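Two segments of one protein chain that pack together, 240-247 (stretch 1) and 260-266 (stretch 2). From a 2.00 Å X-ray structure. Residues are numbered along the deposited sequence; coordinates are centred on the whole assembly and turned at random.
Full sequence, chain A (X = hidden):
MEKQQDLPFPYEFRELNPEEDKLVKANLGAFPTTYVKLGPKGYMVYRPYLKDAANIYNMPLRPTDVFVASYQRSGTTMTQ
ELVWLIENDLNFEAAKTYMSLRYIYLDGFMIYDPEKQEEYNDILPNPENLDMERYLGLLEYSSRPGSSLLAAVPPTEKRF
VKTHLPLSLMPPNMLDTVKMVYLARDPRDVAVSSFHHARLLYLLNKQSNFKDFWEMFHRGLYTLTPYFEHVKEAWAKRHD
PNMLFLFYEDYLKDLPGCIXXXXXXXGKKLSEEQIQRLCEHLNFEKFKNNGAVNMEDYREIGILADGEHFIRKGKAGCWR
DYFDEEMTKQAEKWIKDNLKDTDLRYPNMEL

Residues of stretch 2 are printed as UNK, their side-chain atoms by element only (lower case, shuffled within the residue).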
ATOM      1  N   ASP A 240      14.573   2.044 -16.013  1.00 29.67           N
ATOM      2  CA  ASP A 240      13.812   3.096 -16.681  1.00 29.30           C
ATOM      3  C   ASP A 240      13.962   4.454 -15.986  1.00 28.81           C
ATOM      4  O   ASP A 240      13.907   4.549 -14.762  1.00 28.27           O
ATOM      5  CB  ASP A 240      12.332   2.704 -16.743  1.00 29.78           C
ATOM      6  CG  ASP A 240      11.510   3.634 -17.627  1.00 29.82           C
ATOM      7  OD1 ASP A 240      11.452   4.848 -17.344  1.00 29.11           O
ATOM      8  OD2 ASP A 240      10.914   3.141 -18.609  1.00 30.58           O
ATOM      9  N   PRO A 241      14.163   5.523 -16.771  1.00 28.14           N
ATOM     10  CA  PRO A 241      14.320   6.870 -16.217  1.00 27.02           C
ATOM     11  C   PRO A 241      13.102   7.374 -15.443  1.00 25.37           C
ATOM     12  O   PRO A 241      13.229   8.280 -14.631  1.00 24.16           O
ATOM     13  CB  PRO A 241      14.598   7.724 -17.454  1.00 27.36           C
ATOM     14  CG  PRO A 241      15.301   6.773 -18.358  1.00 27.13           C
ATOM     15  CD  PRO A 241      14.476   5.515 -18.211  1.00 28.21           C
ATOM     16  N   ASN A 242      11.932   6.795 -15.700  1.00 24.78           N
ATOM     17  CA  ASN A 242      10.706   7.218 -15.021  1.00 23.30           C
ATOM     18  C   ASN A 242      10.334   6.353 -13.825  1.00 23.20           C
ATOM     19  O   ASN A 242       9.217   6.436 -13.302  1.00 22.36           O
ATOM     20  CB  ASN A 242       9.535   7.265 -16.008  1.00 22.55           C
ATOM     21  CG  ASN A 242       9.567   8.505 -16.881  1.00 23.12           C
ATOM     22  OD1 ASN A 242      10.280   9.462 -16.587  1.00 22.29           O
ATOM     23  ND2 ASN A 242       8.779   8.504 -17.945  1.00 21.04           N
ATOM     24  N   MET A 243      11.284   5.530 -13.390  1.00 21.72           N
ATOM     25  CA  MET A 243      11.079   4.653 -12.244  1.00 21.18           C
ATOM     26  C   MET A 243      12.168   4.864 -11.206  1.00 20.76           C
ATOM     27  O   MET A 243      13.351   4.920 -11.540  1.00 20.70           O
ATOM     28  CB  MET A 243      11.073   3.185 -12.677  1.00 20.21           C
ATOM     29  CG  MET A 243      11.194   2.188 -11.516  1.00 20.53           C
ATOM     30  SD  MET A 243       9.777   2.185 -10.377  1.00 22.78           S
ATOM     31  CE  MET A 243       8.807   0.888 -11.078  1.00 17.66           C
ATOM     32  N   LEU A 244      11.757   4.986  -9.947  1.00 19.26           N
ATOM     33  CA  LEU A 244      12.695   5.161  -8.849  1.00 18.57           C
ATOM     34  C   LEU A 244      12.386   4.108  -7.793  1.00 18.48           C
ATOM     35  O   LEU A 244      11.420   4.239  -7.038  1.00 17.60           O
ATOM     36  CB  LEU A 244      12.572   6.565  -8.237  1.00 17.72           C
ATOM     37  CG  LEU A 244      13.417   6.800  -6.977  1.00 17.37           C
ATOM     38  CD1 LEU A 244      14.890   6.665  -7.317  1.00 19.64           C
ATOM     39  CD2 LEU A 244      13.136   8.179  -6.396  1.00 18.59           C
ATOM     40  N   PHE A 245      13.198   3.057  -7.763  1.00 17.20           N
ATOM     41  CA  PHE A 245      13.033   1.974  -6.800  1.00 18.53           C
ATOM     42  C   PHE A 245      13.803   2.352  -5.539  1.00 19.24           C
ATOM     43  O   PHE A 245      14.992   2.651  -5.607  1.00 19.19           O
ATOM     44  CB  PHE A 245      13.613   0.676  -7.372  1.00 18.65           C
ATOM     45  CG  PHE A 245      13.136  -0.573  -6.683  1.00 18.82           C
ATOM     46  CD1 PHE A 245      12.130  -1.350  -7.251  1.00 17.51           C
ATOM     47  CD2 PHE A 245      13.726  -1.003  -5.496  1.00 18.99           C
ATOM     48  CE1 PHE A 245      11.719  -2.538  -6.660  1.00 16.86           C
ATOM     49  CE2 PHE A 245      13.324  -2.193  -4.890  1.00 18.94           C
ATOM     50  CZ  PHE A 245      12.317  -2.966  -5.474  1.00 18.75           C
ATOM     51  N   LEU A 246      13.127   2.342  -4.392  1.00 18.91           N
ATOM     52  CA  LEU A 246      13.770   2.680  -3.135  1.00 20.12           C
ATOM     53  C   LEU A 246      13.450   1.636  -2.078  1.00 19.73           C
ATOM     54  O   LEU A 246      12.473   0.895  -2.196  1.00 19.98           O
ATOM     55  CB  LEU A 246      13.298   4.052  -2.641  1.00 20.54           C
ATOM     56  CG  LEU A 246      13.511   5.264  -3.548  1.00 21.75           C
ATOM     57  CD1 LEU A 246      12.929   6.497  -2.881  1.00 20.24           C
ATOM     58  CD2 LEU A 246      15.014   5.449  -3.823  1.00 22.02           C
ATOM     59  N   PHE A 247      14.280   1.580  -1.044  1.00 19.96           N
ATOM     60  CA  PHE A 247      14.070   0.644   0.049  1.00 19.80           C
ATOM     61  C   PHE A 247      13.749   1.421   1.317  1.00 20.67           C
ATOM     62  O   PHE A 247      14.439   2.380   1.659  1.00 20.94           O
ATOM     63  CB  PHE A 247      15.311  -0.222   0.285  1.00 19.02           C
ATOM     64  CG  PHE A 247      15.548  -1.251  -0.783  1.00 19.50           C
ATOM     65  CD1 PHE A 247      16.477  -1.028  -1.787  1.00 19.57           C
ATOM     66  CD2 PHE A 247      14.841  -2.447  -0.781  1.00 20.29           C
ATOM     67  CE1 PHE A 247      16.703  -1.982  -2.776  1.00 20.54           C
ATOM     68  CE2 PHE A 247      15.058  -3.404  -1.765  1.00 19.25           C
ATOM     69  CZ  PHE A 247      15.991  -3.172  -2.762  1.00 20.44           C
ATOM     70  N   UNK A 260      17.204  13.572  -1.646  1.00 29.42           N
ATOM     71  CA  UNK A 260      17.945  14.097  -2.785  1.00 29.69           C
ATOM     72  C   UNK A 260      17.689  13.233  -4.011  1.00 29.01           C
ATOM     73  O   UNK A 260      17.474  13.742  -5.114  1.00 28.78           O
ATOM     74  c   UNK A 260      19.444  14.138  -2.468  1.00 29.06           C
ATOM     75  N   UNK A 261      17.719  11.920  -3.823  1.00 28.42           N
ATOM     76  CA  UNK A 261      17.469  11.024  -4.933  1.00 28.86           C
ATOM     77  C   UNK A 261      16.084  11.305  -5.514  1.00 28.11           C
ATOM     78  O   UNK A 261      15.917  11.375  -6.728  1.00 28.04           O
ATOM     79  c   UNK A 261      18.998   7.607  -3.871  1.00 33.51           C
ATOM     80  n   UNK A 261      18.569   4.983  -6.398  1.00 36.08           N
ATOM     81  c   UNK A 261      18.705   5.560  -5.214  1.00 35.76           C
ATOM     82  n   UNK A 261      18.831   6.881  -5.126  1.00 35.03           N
ATOM     83  n   UNK A 261      18.723   4.815  -4.117  1.00 35.77           N
ATOM     84  c   UNK A 261      17.563   9.562  -4.485  1.00 30.07           C
ATOM     85  c   UNK A 261      18.959   9.112  -4.081  1.00 31.98           C
ATOM     86  N   UNK A 262      15.092  11.477  -4.646  1.00 27.90           N
ATOM     87  CA  UNK A 262      13.738  11.743  -5.112  1.00 27.13           C
ATOM     88  C   UNK A 262      13.630  13.101  -5.814  1.00 27.26           C
ATOM     89  O   UNK A 262      12.871  13.252  -6.773  1.00 26.12           O
ATOM     90  c   UNK A 262      11.921  10.124  -2.089  1.00 25.37           C
ATOM     91  c   UNK A 262      12.689  10.251  -3.383  1.00 25.20           C
ATOM     92  c   UNK A 262      11.332  12.089  -4.437  1.00 25.36           C
ATOM     93  c   UNK A 262      12.724  11.674  -3.948  1.00 26.87           C
ATOM     94  N   UNK A 263      14.397  14.085  -5.348  1.00 28.18           N
ATOM     95  CA  UNK A 263      14.368  15.408  -5.963  1.00 28.65           C
ATOM     96  C   UNK A 263      14.925  15.339  -7.382  1.00 29.23           C
ATOM     97  O   UNK A 263      14.304  15.830  -8.318  1.00 28.47           O
ATOM     98  c   UNK A 263      15.170  16.403  -5.124  1.00 29.69           C
ATOM     99  N   UNK A 264      16.092  14.719  -7.540  1.00 30.51           N
ATOM    100  CA  UNK A 264      16.707  14.594  -8.858  1.00 30.46           C
ATOM    101  C   UNK A 264      15.768  13.871  -9.810  1.00 30.01           C
ATOM    102  O   UNK A 264      15.547  14.313 -10.936  1.00 30.06           O
ATOM    103  c   UNK A 264      18.026  13.821  -8.778  1.00 33.01           C
ATOM    104  o   UNK A 264      19.742  13.753  -7.147  1.00 35.89           O
ATOM    105  o   UNK A 264      19.128  15.726  -7.895  1.00 36.52           O
ATOM    106  c   UNK A 264      19.035  14.481  -7.873  1.00 33.97           C
ATOM    107  N   UNK A 265      15.225  12.749  -9.348  1.00 29.29           N
ATOM    108  CA  UNK A 265      14.300  11.950 -10.143  1.00 28.58           C
ATOM    109  C   UNK A 265      13.120  12.806 -10.618  1.00 29.56           C
ATOM    110  O   UNK A 265      12.648  12.647 -11.742  1.00 28.88           O
ATOM    111  c   UNK A 265      12.776   9.906 -10.009  1.00 25.83           C
ATOM    112  c   UNK A 265      10.872   8.314 -11.300  1.00 25.59           C
ATOM    113  c   UNK A 265      11.465   9.859  -9.550  1.00 25.55           C
ATOM    114  c   UNK A 265      13.122   9.147 -11.124  1.00 26.31           C
ATOM    115  c   UNK A 265      10.515   9.069 -10.188  1.00 25.11           C
ATOM    116  c   UNK A 265      12.177   8.354 -11.768  1.00 25.78           C
ATOM    117  c   UNK A 265      13.796  10.761  -9.308  1.00 27.73           C
ATOM    118  N   UNK A 266      12.659  13.721  -9.768  1.00 30.31           N
ATOM    119  CA  UNK A 266      11.534  14.581 -10.118  1.00 31.83           C
ATOM    120  C   UNK A 266      11.951  15.855 -10.842  1.00 32.77           C
ATOM    121  O   UNK A 266      11.112  16.715 -11.133  1.00 33.22           O
ATOM    122  c   UNK A 266       9.268  14.244  -6.971  1.00 30.48           C
ATOM    123  c   UNK A 266      10.734  14.946  -8.863  1.00 31.18           C
ATOM    124  c   UNK A 266       9.994  13.775  -8.211  1.00 32.05           C
ATOM    125  c   UNK A 266       9.016  13.175  -9.211  1.00 31.81           C
TER
HETATM  126  O   HOH W   1      12.363  10.792 -13.870  1.00 23.94           O
HETATM  127  O   HOH W   2      17.452   1.811  -4.370  1.00 40.60           O

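Position 260 carries a single side-chain carbon, which makes it alanine. Ala 260 lies on the helix beyond reach of the strand, and its carbonyl accepts the backbone hydrogen bond from N of position 264.

At position 261 an unbranched run of three carbons leads to a nitrogen and then to a carbon bearing two further nitrogens. This is a guanidinium, so the residue is arginine. The CA-to-CB bond of Arg 261 points toward the strand, and the chain extends alongside two leucines: Leu 246 CD2 sits over one face of the guanidinium, 3.8 Å from Arg 261 NH1, while Leu 244 CD1 lies 4.1 Å from Arg 261 NH2. A water takes a hydrogen bond from Arg 261 NH1 (3.3 Å) and gives one to Phe 245 O (2.9 Å), linking the charged group to the strand backbone without a direct bond.

Position 262 has four side-chain carbons, forked at the first, with one arm two carbons long; only isoleucine fits. Although its CA-to-CB bond points sideways, Ile 262 CG1 comes within 3.7 Å of Leu 244 CD2 and 3.8 Å of Leu 246 CD1, bridging the two leucines.

Position 263 again shows one carbon, an alanine. Ala 263 is buried but directed away from the strand, and it makes no contact there.

Two carbons, the second carrying two oxygens, identify position 264 as aspartate. Asp 264 is exposed and remote from stretch 1.

Position 265 bears one carbon followed by a ring of six carbons with no further atom, hence phenylalanine rather than tyrosine. Leu 244 CB lies 3.6 Å from the ring centroid and 6° off the normal, a CH-pi contact over the face of Phe 265. At the ring edge are Asn 242 O, 3.2 Å from Phe 265 CZ, and Met 243 N, 3.4 Å from Phe 265 CE1.

Position 266 has four carbons forked at the second, a leucine. Leu 266 follows the helix and does not touch stretch 1.

The strand and helix run nearly antiparallel, at 171°, and no direct hydrogen bond joins them. Alternation along the strand turns Leu 244 and Leu 246 toward the helix, where positions 261, 262 and 265 receive them. Phe 265 also reaches the type I turn from Asp 240 to Met 243, which is held by the Met 243 N to Asp 240 O hydrogen bond (3.1 Å). There a second water donates to both Pro 241 O and Phe 265 O, each at 2.8 Å, so water supplies polar links beside an otherwise largely apolar contact.

Stretch 2 (260-266) ARIADFL
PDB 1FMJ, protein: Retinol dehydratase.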